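Local coordinates for phosphotriesterase homology protein (PDB 1BF6) that hydrolyses phosphorylated glyceryl acetates and some aromatic acetates and propionates, as a zinc-dependent member of the phosphotriesterase family, at residues T80-Y83 / F88-H91; Q98-E103 / E136-I141; G211-Y216 / Y257-T262; T263-L268 / A276-M281. One frame throughout, in Å; residues are numbered along the deposited sequence.

Contact 1. Residues T80-Y83 / F88-H91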
loop_
_atom_site.group_PDB
_atom_site.type_symbol
_atom_site.label_atom_id
_atom_site.label_comp_id
_atom_site.label_asym_id
_atom_site.label_seq_id
_atom_site.Cartn_x
_atom_site.Cartn_y
_atom_site.Cartn_z
ATOM N N THR A 80 -4.461 2.457 9.385
ATOM C CA THR A 80 -4.832 3.664 10.133
ATOM C C THR A 80 -3.871 4.776 9.726
ATOM O O THR A 80 -2.681 4.526 9.492
ATOM C CB THR A 80 -4.768 3.479 11.691
ATOM O OG1 THR A 80 -5.126 4.723 12.316
ATOM C CG2 THR A 80 -3.367 3.086 12.157
ATOM N N GLY A 81 -4.384 6.000 9.599
ATOM C CA GLY A 81 -3.519 7.112 9.239
ATOM C C GLY A 81 -4.250 8.259 8.565
ATOM O O GLY A 81 -5.474 8.362 8.657
ATOM N N TYR A 82 -3.482 9.152 7.958
ATOM C CA TYR A 82 -4.022 10.292 7.216
ATOM C C TYR A 82 -3.323 10.304 5.857
ATOM O O TYR A 82 -2.118 10.040 5.757
ATOM C CB TYR A 82 -3.838 11.607 7.986
ATOM C CG TYR A 82 -4.873 11.782 9.087
ATOM C CD1 TYR A 82 -4.652 11.272 10.372
ATOM C CD2 TYR A 82 -6.093 12.424 8.832
ATOM C CE1 TYR A 82 -5.618 11.390 11.370
ATOM C CE2 TYR A 82 -7.067 12.553 9.824
ATOM C CZ TYR A 82 -6.826 12.031 11.092
ATOM O OH TYR A 82 -7.807 12.106 12.059
ATOM N N TYR A 83 -4.094 10.622 4.820
ATOM C CA TYR A 83 -3.642 10.591 3.428
ATOM C C TYR A 83 -2.587 11.591 2.943
ATOM O O TYR A 83 -1.402 11.283 2.941
ATOM C CB TYR A 83 -4.884 10.592 2.539
ATOM C CG TYR A 83 -4.659 10.208 1.092
ATOM C CD1 TYR A 83 -3.587 9.406 0.711
ATOM C CD2 TYR A 83 -5.531 10.665 0.104
ATOM C CE1 TYR A 83 -3.387 9.073 -0.622
ATOM C CE2 TYR A 83 -5.348 10.337 -1.222
ATOM C CZ TYR A 83 -4.274 9.546 -1.585
ATOM O OH TYR A 83 -4.085 9.272 -2.918
ATOM N N PHE A 88 -6.761 16.043 3.501
ATOM C CA PHE A 88 -6.885 16.075 4.967
ATOM C C PHE A 88 -8.149 16.753 5.505
ATOM O O PHE A 88 -8.586 17.776 4.967
ATOM C CB PHE A 88 -5.717 16.839 5.614
ATOM C CG PHE A 88 -4.380 16.148 5.554
ATOM C CD1 PHE A 88 -4.271 14.752 5.599
ATOM C CD2 PHE A 88 -3.211 16.915 5.499
ATOM C CE1 PHE A 88 -3.009 14.136 5.595
ATOM C CE2 PHE A 88 -1.951 16.315 5.493
ATOM C CZ PHE A 88 -1.848 14.918 5.541
ATOM N N PRO A 89 -8.767 16.175 6.551
ATOM C CA PRO A 89 -9.961 16.809 7.127
ATOM C C PRO A 89 -9.394 18.058 7.837
ATOM O O PRO A 89 -8.177 18.153 8.059
ATOM C CB PRO A 89 -10.430 15.791 8.172
ATOM C CG PRO A 89 -9.919 14.486 7.651
ATOM C CD PRO A 89 -8.557 14.828 7.120
ATOM N N GLU A 90 -10.259 19.008 8.184
ATOM C CA GLU A 90 -9.835 20.239 8.862
ATOM C C GLU A 90 -9.062 19.985 10.156
ATOM O O GLU A 90 -8.084 20.671 10.448
ATOM C CB GLU A 90 -11.059 21.109 9.197
ATOM C CG GLU A 90 -11.940 21.482 7.996
ATOM C CD GLU A 90 -11.274 22.466 7.037
ATOM O OE1 GLU A 90 -10.166 22.967 7.352
ATOM O OE2 GLU A 90 -11.871 22.749 5.966
ATOM N N HIS A 91 -9.498 18.978 10.910
ATOM C CA HIS A 91 -8.883 18.650 12.196
ATOM C C HIS A 91 -7.424 18.193 12.218
ATOM O O HIS A 91 -6.827 18.075 13.293
ATOM C CB HIS A 91 -9.785 17.713 13.013
ATOM C CG HIS A 91 -9.907 16.322 12.462
ATOM N ND1 HIS A 91 -11.088 15.828 11.953
ATOM C CD2 HIS A 91 -9.032 15.286 12.450
ATOM C CE1 HIS A 91 -10.942 14.547 11.663
ATOM N NE2 HIS A 91 -9.702 14.193 11.957
#
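Tyr82 is met along its length by Phe88, Pro89 and His91, drawing together the two ends of the loop that follows strand 75-80 of the TIM barrel, where this family carries its active site. The close part lies around Tyr82. Its CB sits 3.6 Å from CE1 of Phe88, in an oblique approach, and the same CE1 also reaches the backbone carbon of Tyr83. Farther out, CD of Pro89 comes to the edge of the Tyr82 ring, 3.8 Å from CE2. Tyr82 and Phe88 are backed by helices: Val139 touches both, and Leu100 packs on Tyr82.

The Tyr82 hydroxyl, although its residue is buried, is well provided for: besides the histidine it is bonded to OE1 of Glu103, so two partners grip one oxygen. The imidazole stands almost upright to the phenol, with the planes at 86° and the rings meeting rim to rim. His91 places CG between its backbone N and carbonyl carbon (chi1 69°), which swings NE2 back toward the tyrosine and lays one ring face against CB of Pro89.

Phe88, Pro89 and His91 remain partly exposed, and the loose element is Tyr83, whose CB stays 5.0 Å from CE1 of Phe88 and whose ring leads away from the 88-91 segment. That ring lies edge-to-face with the zinc ligand His157, and the nearest atom of the Tyr83 side chain is about 4 Å from a zinc ion. Across the loop, the polar link is the hydrogen bond from NE2 of His91 to OH of Tyr82, 2.8 Å long, with the oxygen only 1° out of the imidazole plane.

Contact 2. Residues Q98-E103 / E136-I141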
loop_
_atom_site.group_PDB
_atom_site.type_symbol
_atom_site.label_atom_id
_atom_site.label_comp_id
_atom_site.label_asym_id
_atom_site.label_seq_id
_atom_site.Cartn_x
_atom_site.Cartn_y
_atom_site.Cartn_z
ATOM N N GLN A 98 0.201 14.799 19.041
ATOM C CA GLN A 98 -0.057 13.759 20.045
ATOM C C GLN A 98 -1.461 13.169 19.890
ATOM O O GLN A 98 -1.667 11.963 20.059
ATOM C CB GLN A 98 0.094 14.311 21.480
ATOM C CG GLN A 98 1.520 14.588 21.921
ATOM C CD GLN A 98 2.043 15.932 21.458
ATOM O OE1 GLN A 98 1.287 16.807 21.002
ATOM N NE2 GLN A 98 3.352 16.111 21.577
ATOM N N GLU A 99 -2.439 14.021 19.605
ATOM C CA GLU A 99 -3.804 13.540 19.426
ATOM C C GLU A 99 -3.877 12.670 18.161
ATOM O O GLU A 99 -4.529 11.620 18.165
ATOM C CB GLU A 99 -4.787 14.712 19.356
ATOM C CG GLU A 99 -5.071 15.367 20.720
ATOM C CD GLU A 99 -5.816 16.687 20.609
ATOM O OE1 GLU A 99 -5.503 17.478 19.704
ATOM O OE2 GLU A 99 -6.709 16.940 21.442
ATOM N N LEU A 100 -3.173 13.084 17.105
ATOM C CA LEU A 100 -3.159 12.311 15.854
ATOM C C LEU A 100 -2.552 10.918 16.125
ATOM O O LEU A 100 -3.135 9.899 15.745
ATOM C CB LEU A 100 -2.390 13.052 14.752
ATOM C CG LEU A 100 -2.980 14.401 14.288
ATOM C CD1 LEU A 100 -2.128 15.017 13.199
ATOM C CD2 LEU A 100 -4.433 14.242 13.829
ATOM N N ALA A 101 -1.433 10.882 16.857
ATOM C CA ALA A 101 -0.775 9.618 17.218
ATOM C C ALA A 101 -1.672 8.729 18.079
ATOM O O ALA A 101 -1.741 7.522 17.867
ATOM C CB ALA A 101 0.541 9.879 17.932
ATOM N N GLN A 102 -2.370 9.319 19.048
ATOM C CA GLN A 102 -3.262 8.554 19.917
ATOM C C GLN A 102 -4.355 7.867 19.103
ATOM O O GLN A 102 -4.744 6.736 19.400
ATOM C CB GLN A 102 -3.918 9.463 20.960
ATOM C CG GLN A 102 -2.982 10.000 22.029
ATOM C CD GLN A 102 -3.668 11.019 22.926
ATOM O OE1 GLN A 102 -4.684 11.618 22.552
ATOM N NE2 GLN A 102 -3.134 11.200 24.126
ATOM N N GLU A 103 -4.897 8.586 18.122
ATOM C CA GLU A 103 -5.945 8.043 17.266
ATOM C C GLU A 103 -5.432 6.808 16.532
ATOM O O GLU A 103 -6.103 5.780 16.506
ATOM C CB GLU A 103 -6.393 9.090 16.240
ATOM C CG GLU A 103 -7.487 8.585 15.272
ATOM C CD GLU A 103 -7.826 9.593 14.174
ATOM O OE1 GLU A 103 -7.206 10.672 14.135
ATOM O OE2 GLU A 103 -8.702 9.287 13.337
ATOM N N GLU A 136 1.572 17.436 6.277
ATOM C CA GLU A 136 2.049 16.087 5.973
ATOM C C GLU A 136 3.198 15.733 6.932
ATOM O O GLU A 136 3.259 14.614 7.443
ATOM C CB GLU A 136 2.500 16.007 4.518
ATOM C CG GLU A 136 1.322 15.887 3.561
ATOM C CD GLU A 136 1.666 16.215 2.125
ATOM O OE1 GLU A 136 2.828 16.550 1.821
ATOM O OE2 GLU A 136 0.749 16.138 1.288
ATOM N N GLU A 137 4.088 16.691 7.188
ATOM C CA GLU A 137 5.194 16.472 8.115
ATOM C C GLU A 137 4.643 16.062 9.480
ATOM O O GLU A 137 5.115 15.099 10.088
ATOM C CB GLU A 137 6.046 17.729 8.267
ATOM C CG GLU A 137 7.145 17.564 9.322
ATOM C CD GLU A 137 7.992 18.802 9.509
ATOM O OE1 GLU A 137 7.451 19.927 9.418
ATOM O OE2 GLU A 137 9.198 18.651 9.768
ATOM N N LYS A 138 3.620 16.784 9.936
ATOM C CA LYS A 138 2.969 16.525 11.221
ATOM C C LYS A 138 2.373 15.117 11.242
ATOM O O LYS A 138 2.481 14.397 12.241
ATOM C CB LYS A 138 1.867 17.558 11.446
ATOM C CG LYS A 138 1.154 17.499 12.776
ATOM C CD LYS A 138 -0.013 18.486 12.730
ATOM C CE LYS A 138 -0.607 18.768 14.083
ATOM N NZ LYS A 138 -1.667 19.817 13.933
ATOM N N VAL A 139 1.730 14.722 10.141
ATOM C CA VAL A 139 1.157 13.378 10.071
ATOM C C VAL A 139 2.283 12.311 10.133
ATOM O O VAL A 139 2.149 11.314 10.831
ATOM C CB VAL A 139 0.255 13.205 8.813
ATOM C CG1 VAL A 139 -0.042 11.712 8.556
ATOM C CG2 VAL A 139 -1.080 13.947 9.028
ATOM N N PHE A 140 3.381 12.535 9.422
ATOM C CA PHE A 140 4.502 11.600 9.454
ATOM C C PHE A 140 5.126 11.510 10.861
ATOM O O PHE A 140 5.547 10.435 11.295
ATOM C CB PHE A 140 5.548 11.971 8.409
ATOM C CG PHE A 140 5.342 11.285 7.080
ATOM C CD1 PHE A 140 4.289 11.651 6.245
ATOM C CD2 PHE A 140 6.173 10.235 6.686
ATOM C CE1 PHE A 140 4.057 10.979 5.033
ATOM C CE2 PHE A 140 5.951 9.558 5.474
ATOM C CZ PHE A 140 4.889 9.931 4.648
ATOM N N ILE A 141 5.166 12.627 11.588
ATOM C CA ILE A 141 5.713 12.595 12.952
ATOM C C ILE A 141 4.776 11.790 13.858
ATOM O O ILE A 141 5.228 10.974 14.669
ATOM C CB ILE A 141 5.970 14.018 13.505
ATOM C CG1 ILE A 141 7.087 14.662 12.696
ATOM C CG2 ILE A 141 6.364 13.950 14.995
ATOM C CD1 ILE A 141 7.222 16.151 12.867
#
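Leu100 pushes one methyl, CD1, against the side of the Lys138 chain, and this is the main touch between helices 97-109 and 134-150 here. CG of Leu100 stands beside the backbone N (chi1 -64°) and chi2 is fully extended at -180°, a conformation that carries CD1 straight out toward the neighbouring helix.

Lys138 answers with an extended chain. With CG anti to the backbone N (chi1 -176°) and every later torsion near 180°, its methylenes run across the leucine at about a right angle, and CG, CD and CE are all close to the same methyl. The distance from Lys138 CD to Leu100 CD1 is 4.1 Å. The stretched chain also delivers the ammonium to backbone oxygens: NZ donates to Arg95 O and Val92 O, which fixes its far end while the middle of the chain packs. Val139 adds a lighter touch, its CG2 lying 4.4 Å from Leu100 CD1.

The nearest CA atoms, those of Leu100 and Val139, are 7.3 Å apart, and at this spacing a leucine methyl and the lysine methylenes fill the space between the helices. Such contacts between adjacent helices belong to the outer helical layer of a TIM barrel.

Contact 3. Residues G211-Y216 / Y257-T262. With SO4 (sulfate ion), chain F.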
loop_
_atom_site.group_PDB
_atom_site.type_symbol
_atom_site.label_atom_id
_atom_site.label_comp_id
_atom_site.label_asym_id
_atom_site.label_seq_id
_atom_site.Cartn_x
_atom_site.Cartn_y
_atom_site.Cartn_z
ATOM N N GLY A 211 0.217 -1.946 -14.087
ATOM C CA GLY A 211 -0.986 -1.860 -14.907
ATOM C C GLY A 211 -1.403 -0.434 -15.246
ATOM O O GLY A 211 -2.216 -0.228 -16.146
ATOM N N LYS A 212 -0.858 0.549 -14.527
ATOM C CA LYS A 212 -1.182 1.958 -14.764
ATOM C C LYS A 212 -0.212 2.509 -15.797
ATOM O O LYS A 212 0.553 3.440 -15.548
ATOM C CB LYS A 212 -1.137 2.744 -13.439
ATOM C CG LYS A 212 -2.098 2.143 -12.404
ATOM C CD LYS A 212 -2.391 3.020 -11.193
ATOM C CE LYS A 212 -3.472 2.347 -10.360
ATOM N NZ LYS A 212 -3.944 3.209 -9.251
ATOM N N ASN A 213 -0.302 1.924 -16.989
ATOM C CA ASN A 213 0.558 2.244 -18.116
ATOM C C ASN A 213 0.425 3.624 -18.755
ATOM O O ASN A 213 1.286 4.036 -19.537
ATOM C CB ASN A 213 0.459 1.117 -19.147
ATOM C CG ASN A 213 0.822 -0.220 -18.554
ATOM O OD1 ASN A 213 0.136 -1.219 -18.761
ATOM N ND2 ASN A 213 1.891 -0.238 -17.767
ATOM N N SER A 214 -0.637 4.345 -18.419
ATOM C CA SER A 214 -0.809 5.694 -18.947
ATOM C C SER A 214 0.022 6.664 -18.103
ATOM O O SER A 214 0.233 7.819 -18.476
ATOM C CB SER A 214 -2.286 6.085 -18.954
ATOM O OG SER A 214 -3.002 5.256 -19.858
ATOM N N TYR A 215 0.494 6.185 -16.956
ATOM C CA TYR A 215 1.337 6.988 -16.073
ATOM C C TYR A 215 2.788 6.621 -16.354
ATOM O O TYR A 215 3.650 7.486 -16.519
ATOM C CB TYR A 215 1.046 6.671 -14.601
ATOM C CG TYR A 215 -0.245 7.230 -14.041
ATOM C CD1 TYR A 215 -0.677 8.519 -14.364
ATOM C CD2 TYR A 215 -1.005 6.488 -13.131
ATOM C CE1 TYR A 215 -1.828 9.057 -13.787
ATOM C CE2 TYR A 215 -2.153 7.010 -12.550
ATOM C CZ TYR A 215 -2.560 8.293 -12.878
ATOM O OH TYR A 215 -3.692 8.816 -12.290
ATOM N N TYR A 216 3.031 5.316 -16.436
ATOM C CA TYR A 216 4.369 4.770 -16.656
ATOM C C TYR A 216 4.169 3.349 -17.199
ATOM O O TYR A 216 3.294 2.625 -16.725
ATOM C CB TYR A 216 5.090 4.738 -15.304
ATOM C CG TYR A 216 6.563 4.430 -15.342
ATOM C CD1 TYR A 216 7.467 5.308 -15.933
ATOM C CD2 TYR A 216 7.059 3.274 -14.745
ATOM C CE1 TYR A 216 8.838 5.035 -15.923
ATOM C CE2 TYR A 216 8.413 3.000 -14.725
ATOM C CZ TYR A 216 9.293 3.875 -15.310
ATOM O OH TYR A 216 10.638 3.596 -15.268
ATOM N N TYR A 257 -7.579 -7.006 -9.988
ATOM C CA TYR A 257 -6.440 -7.226 -9.091
ATOM C C TYR A 257 -5.526 -8.344 -9.582
ATOM O O TYR A 257 -4.300 -8.216 -9.525
ATOM C CB TYR A 257 -6.913 -7.589 -7.681
ATOM C CG TYR A 257 -7.781 -6.552 -7.015
ATOM C CD1 TYR A 257 -9.142 -6.488 -7.283
ATOM C CD2 TYR A 257 -7.240 -5.641 -6.099
ATOM C CE1 TYR A 257 -9.946 -5.557 -6.673
ATOM C CE2 TYR A 257 -8.041 -4.695 -5.470
ATOM C CZ TYR A 257 -9.396 -4.662 -5.765
ATOM O OH TYR A 257 -10.213 -3.739 -5.168
ATOM N N ASP A 258 -6.121 -9.429 -10.079
ATOM C CA ASP A 258 -5.330 -10.566 -10.559
ATOM C C ASP A 258 -4.540 -10.337 -11.842
ATOM O O ASP A 258 -3.908 -11.259 -12.343
ATOM C CB ASP A 258 -6.173 -11.846 -10.640
ATOM C CG ASP A 258 -7.212 -11.825 -11.767
ATOM O OD1 ASP A 258 -7.429 -10.783 -12.427
ATOM O OD2 ASP A 258 -7.831 -12.887 -11.973
ATOM N N TYR A 259 -4.596 -9.120 -12.383
ATOM C CA TYR A 259 -3.827 -8.768 -13.574
ATOM C C TYR A 259 -2.352 -8.988 -13.238
ATOM O O TYR A 259 -1.547 -9.323 -14.103
ATOM C CB TYR A 259 -4.054 -7.295 -13.932
ATOM C CG TYR A 259 -3.219 -6.778 -15.067
ATOM C CD1 TYR A 259 -1.954 -6.225 -14.847
ATOM C CD2 TYR A 259 -3.712 -6.792 -16.369
ATOM C CE1 TYR A 259 -1.205 -5.693 -15.903
ATOM C CE2 TYR A 259 -2.978 -6.262 -17.423
ATOM C CZ TYR A 259 -1.733 -5.718 -17.184
ATOM O OH TYR A 259 -1.027 -5.200 -18.239
ATOM N N LEU A 260 -2.008 -8.788 -11.967
ATOM C CA LEU A 260 -0.637 -8.969 -11.508
ATOM C C LEU A 260 -0.160 -10.387 -11.815
ATOM O O LEU A 260 0.963 -10.583 -12.272
ATOM C CB LEU A 260 -0.559 -8.730 -9.990
ATOM C CG LEU A 260 0.806 -8.901 -9.317
ATOM C CD1 LEU A 260 1.776 -7.853 -9.816
ATOM C CD2 LEU A 260 0.649 -8.795 -7.799
ATOM N N LEU A 261 -1.040 -11.359 -11.599
ATOM C CA LEU A 261 -0.695 -12.766 -11.802
ATOM C C LEU A 261 -1.017 -13.335 -13.186
ATOM O O LEU A 261 -0.308 -14.217 -13.681
ATOM C CB LEU A 261 -1.341 -13.606 -10.692
ATOM C CG LEU A 261 -0.834 -13.209 -9.290
ATOM C CD1 LEU A 261 -1.695 -13.783 -8.197
ATOM C CD2 LEU A 261 0.623 -13.625 -9.122
ATOM N N THR A 262 -2.073 -12.823 -13.814
ATOM C CA THR A 262 -2.474 -13.306 -15.137
ATOM C C THR A 262 -1.666 -12.651 -16.247
ATOM O O THR A 262 -1.461 -13.252 -17.307
ATOM C CB THR A 262 -3.971 -13.045 -15.424
ATOM O OG1 THR A 262 -4.209 -11.631 -15.484
ATOM C CG2 THR A 262 -4.851 -13.673 -14.353
HETATM S S SO4 F . -5.680 6.727 -10.035
HETATM O O1 SO4 F . -6.195 7.700 -10.995
HETATM O O2 SO4 F . -6.637 6.645 -8.850
HETATM O O3 SO4 F . -5.567 5.294 -10.627
HETATM O O4 SO4 F . -4.274 7.139 -9.605
#
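Gly211 and Tyr259 make the closest approach, the glycine CA lying 4.0 Å from CE1 of the ring in an oblique position. Beside them the Asn213 amide and the Tyr259 hydroxyl face each other from opposite directions. Their oxygens, OD1 of Asn213 and OH of Tyr259, stay 4.2 Å apart, and the amide and ring planes are 57° apart.

The next shell holds these groups in place. Tyr259 sends its ring toward the loop because CG is anti to the backbone N (chi1 175°), and Asp218 of helix 218-230 touches the Tyr259 side chain while its OD1 accepts from Gly211 N. ND2 of Asn213 makes a weak bond back to Tyr216 O. Lys212 is the centre of an inverse gamma turn, and its carbonyl oxygen takes the N-H groups of both Tyr215 and Tyr216, which winds the loop tightly.

Farther out, on the same loop, a sulfate probably left by the crystallisation liquor is bound. NZ of Lys212, at the end of an extended chain, donates to sulfate O3 at 3.0 Å, and the hydroxyl of Tyr215 donates to O1 at 3.0 Å; Thr244 OG1 bonds it too. Lys212 NZ also donates to the backbone oxygen of Asp242, whose residue is a zinc ligand. This TIM-barrel loop therefore meets helix 259-270 by van der Waals contact, while its lysine and hydroxyl groups here hold a sulfate, consistent with an affinity for tetrahedral oxyanions.

Contact 4. Residues T263-L268 / A276-M281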
loop_
_atom_site.group_PDB
_atom_site.type_symbol
_atom_site.label_atom_id
_atom_site.label_comp_id
_atom_site.label_asym_id
_atom_site.label_seq_id
_atom_site.Cartn_x
_atom_site.Cartn_y
_atom_site.Cartn_z
ATOM N N THR A 263 -1.140 -11.455 -15.983
ATOM C CA THR A 263 -0.397 -10.725 -16.998
ATOM C C THR A 263 0.996 -10.204 -16.655
ATOM O O THR A 263 1.946 -10.494 -17.374
ATOM C CB THR A 263 -1.256 -9.538 -17.535
ATOM O OG1 THR A 263 -2.542 -10.021 -17.934
ATOM C CG2 THR A 263 -0.580 -8.846 -18.689
ATOM N N PHE A 264 1.131 -9.433 -15.572
ATOM C CA PHE A 264 2.428 -8.857 -15.236
ATOM C C PHE A 264 3.517 -9.864 -14.857
ATOM O O PHE A 264 4.611 -9.813 -15.413
ATOM C CB PHE A 264 2.297 -7.798 -14.135
ATOM C CG PHE A 264 3.564 -7.011 -13.912
ATOM C CD1 PHE A 264 3.921 -5.982 -14.774
ATOM C CD2 PHE A 264 4.421 -7.317 -12.847
ATOM C CE1 PHE A 264 5.108 -5.265 -14.588
ATOM C CE2 PHE A 264 5.602 -6.603 -12.660
ATOM C CZ PHE A 264 5.944 -5.580 -13.530
ATOM N N ILE A 265 3.233 -10.742 -13.896
ATOM C CA ILE A 265 4.219 -11.746 -13.476
ATOM C C ILE A 265 4.608 -12.662 -14.655
ATOM O O ILE A 265 5.780 -13.009 -14.802
ATOM C CB ILE A 265 3.759 -12.525 -12.209
ATOM C CG1 ILE A 265 3.720 -11.565 -11.004
ATOM C CG2 ILE A 265 4.703 -13.704 -11.912
ATOM C CD1 ILE A 265 5.051 -10.859 -10.728
ATOM N N PRO A 266 3.632 -13.082 -15.495
ATOM C CA PRO A 266 4.026 -13.932 -16.633
ATOM C C PRO A 266 5.034 -13.198 -17.535
ATOM O O PRO A 266 6.008 -13.792 -17.978
ATOM C CB PRO A 266 2.701 -14.188 -17.334
ATOM C CG PRO A 266 1.774 -14.359 -16.183
ATOM C CD PRO A 266 2.179 -13.178 -15.270
ATOM N N GLN A 267 4.853 -11.890 -17.743
ATOM C CA GLN A 267 5.785 -11.108 -18.568
ATOM C C GLN A 267 7.141 -10.996 -17.885
ATOM O O GLN A 267 8.179 -10.997 -18.540
ATOM C CB GLN A 267 5.230 -9.704 -18.876
ATOM C CG GLN A 267 3.975 -9.714 -19.746
ATOM C CD GLN A 267 3.278 -8.350 -19.845
ATOM O OE1 GLN A 267 2.519 -8.105 -20.785
ATOM N NE2 GLN A 267 3.503 -7.481 -18.863
ATOM N N LEU A 268 7.116 -10.900 -16.555
ATOM C CA LEU A 268 8.330 -10.813 -15.755
ATOM C C LEU A 268 9.100 -12.142 -15.881
ATOM O O LEU A 268 10.308 -12.149 -16.111
ATOM C CB LEU A 268 7.965 -10.540 -14.291
ATOM C CG LEU A 268 9.114 -10.159 -13.357
ATOM C CD1 LEU A 268 9.852 -8.953 -13.918
ATOM C CD2 LEU A 268 8.566 -9.858 -11.961
ATOM N N ALA A 276 11.206 -18.490 -8.093
ATOM C CA ALA A 276 11.739 -18.253 -6.750
ATOM C C ALA A 276 11.911 -16.744 -6.568
ATOM O O ALA A 276 11.617 -16.222 -5.499
ATOM C CB ALA A 276 13.079 -18.955 -6.576
ATOM N N ASP A 277 12.430 -16.068 -7.598
ATOM C CA ASP A 277 12.612 -14.605 -7.580
ATOM C C ASP A 277 11.239 -13.960 -7.326
ATOM O O ASP A 277 11.105 -13.037 -6.519
ATOM C CB ASP A 277 13.119 -14.072 -8.932
ATOM C CG ASP A 277 14.574 -14.415 -9.225
ATOM O OD1 ASP A 277 15.394 -14.545 -8.292
ATOM O OD2 ASP A 277 14.900 -14.530 -10.430
ATOM N N VAL A 278 10.228 -14.443 -8.045
ATOM C CA VAL A 278 8.866 -13.937 -7.905
ATOM C C VAL A 278 8.352 -14.158 -6.478
ATOM O O VAL A 278 7.811 -13.242 -5.856
ATOM C CB VAL A 278 7.899 -14.645 -8.911
ATOM C CG1 VAL A 278 6.436 -14.267 -8.625
ATOM C CG2 VAL A 278 8.281 -14.307 -10.352
ATOM N N ASP A 279 8.562 -15.364 -5.948
ATOM C CA ASP A 279 8.088 -15.708 -4.605
ATOM C C ASP A 279 8.749 -14.894 -3.489
ATOM O O ASP A 279 8.157 -14.705 -2.433
ATOM C CB ASP A 279 8.186 -17.227 -4.350
ATOM C CG ASP A 279 7.197 -18.038 -5.208
ATOM O OD1 ASP A 279 6.379 -17.428 -5.933
ATOM O OD2 ASP A 279 7.221 -19.289 -5.145
ATOM N N VAL A 280 9.957 -14.399 -3.734
ATOM C CA VAL A 280 10.636 -13.569 -2.741
ATOM C C VAL A 280 9.808 -12.281 -2.570
ATOM O O VAL A 280 9.477 -11.886 -1.443
ATOM C CB VAL A 280 12.075 -13.214 -3.177
ATOM C CG1 VAL A 280 12.635 -12.078 -2.326
ATOM C CG2 VAL A 280 12.973 -14.428 -3.028
ATOM N N MET A 281 9.419 -11.673 -3.693
ATOM C CA MET A 281 8.643 -10.435 -3.647
ATOM C C MET A 281 7.200 -10.622 -3.198
ATOM O O MET A 281 6.713 -9.860 -2.358
ATOM C CB MET A 281 8.688 -9.718 -5.001
ATOM C CG MET A 281 10.097 -9.376 -5.491
ATOM S SD MET A 281 10.109 -8.604 -7.130
ATOM C CE MET A 281 9.950 -10.040 -8.199
#
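Ile265 and Val278 meet tip to tip, and one turn farther along each helix Leu268 and Met281 do the same. Both pairs are apolar. In the first, the isoleucine methyl CG2 fits against both branches of the valine, 3.8 Å from CG1 and 3.9 Å from CG2 of Val278. In the second, CD2 of Leu268 comes within 4.0 Å of CE of Met281. In the methionine chi2 is extended and chi3 (-81°) bends the chain, bringing the terminal methyl round to the leucine. All four side chains are buried; Phe273, in the connection between the helices, touches Leu268 and Met281.

These are the last two helices of the TIM barrel, 259-270 and 275-289, joined by a short turn, and the apolar layer continues inward to the barrel wall, where Ile265 packs on Leu239 and Met281 on Val237 of strand 237-239.

Backbone bonding is regular at Gln267 and Leu268, whose N atoms bond to O of Thr263 and Phe264. The helix is kinked at Pro266, which has no N-H to give to the preceding turn.

Charged and polar groups lie around this apolar seam. Asp277 forms a salt bridge with Arg229 through OD2. Asp279, which belongs to a beta-D-glucose binding site, uses OD1 to bond Tyr7 OH and Gln275 NE2, whereas its OD2 makes a long, weak ion pair with Arg283.

Overall arrangement
The contacts fall into two pairs on opposite sides of the chain's centre. Contacts 1 and 2 have centres 9 Å apart and touch directly at both helices: Tyr82 OH lies 2.6 Å from Glu103 OE1 on 97-109, a probable hydrogen bond, and Phe88 CZ packs on Val139 CG2 of 134-150 at 3.7 Å. Contacts 3 and 4, with centres 13 Å apart, share helix 259-270, and a probable backbone hydrogen bond from Ile265 N to Leu260 O, 2.8 Å, runs from one to the other. Between the pairs, the centres of contacts 1 and 3 are 28 Å apart. The Tyr83 side chain comes within about 4 Å of a zinc ion, against about 13 Å for the nearest atoms of Val139 and about 14 Å for Gly211.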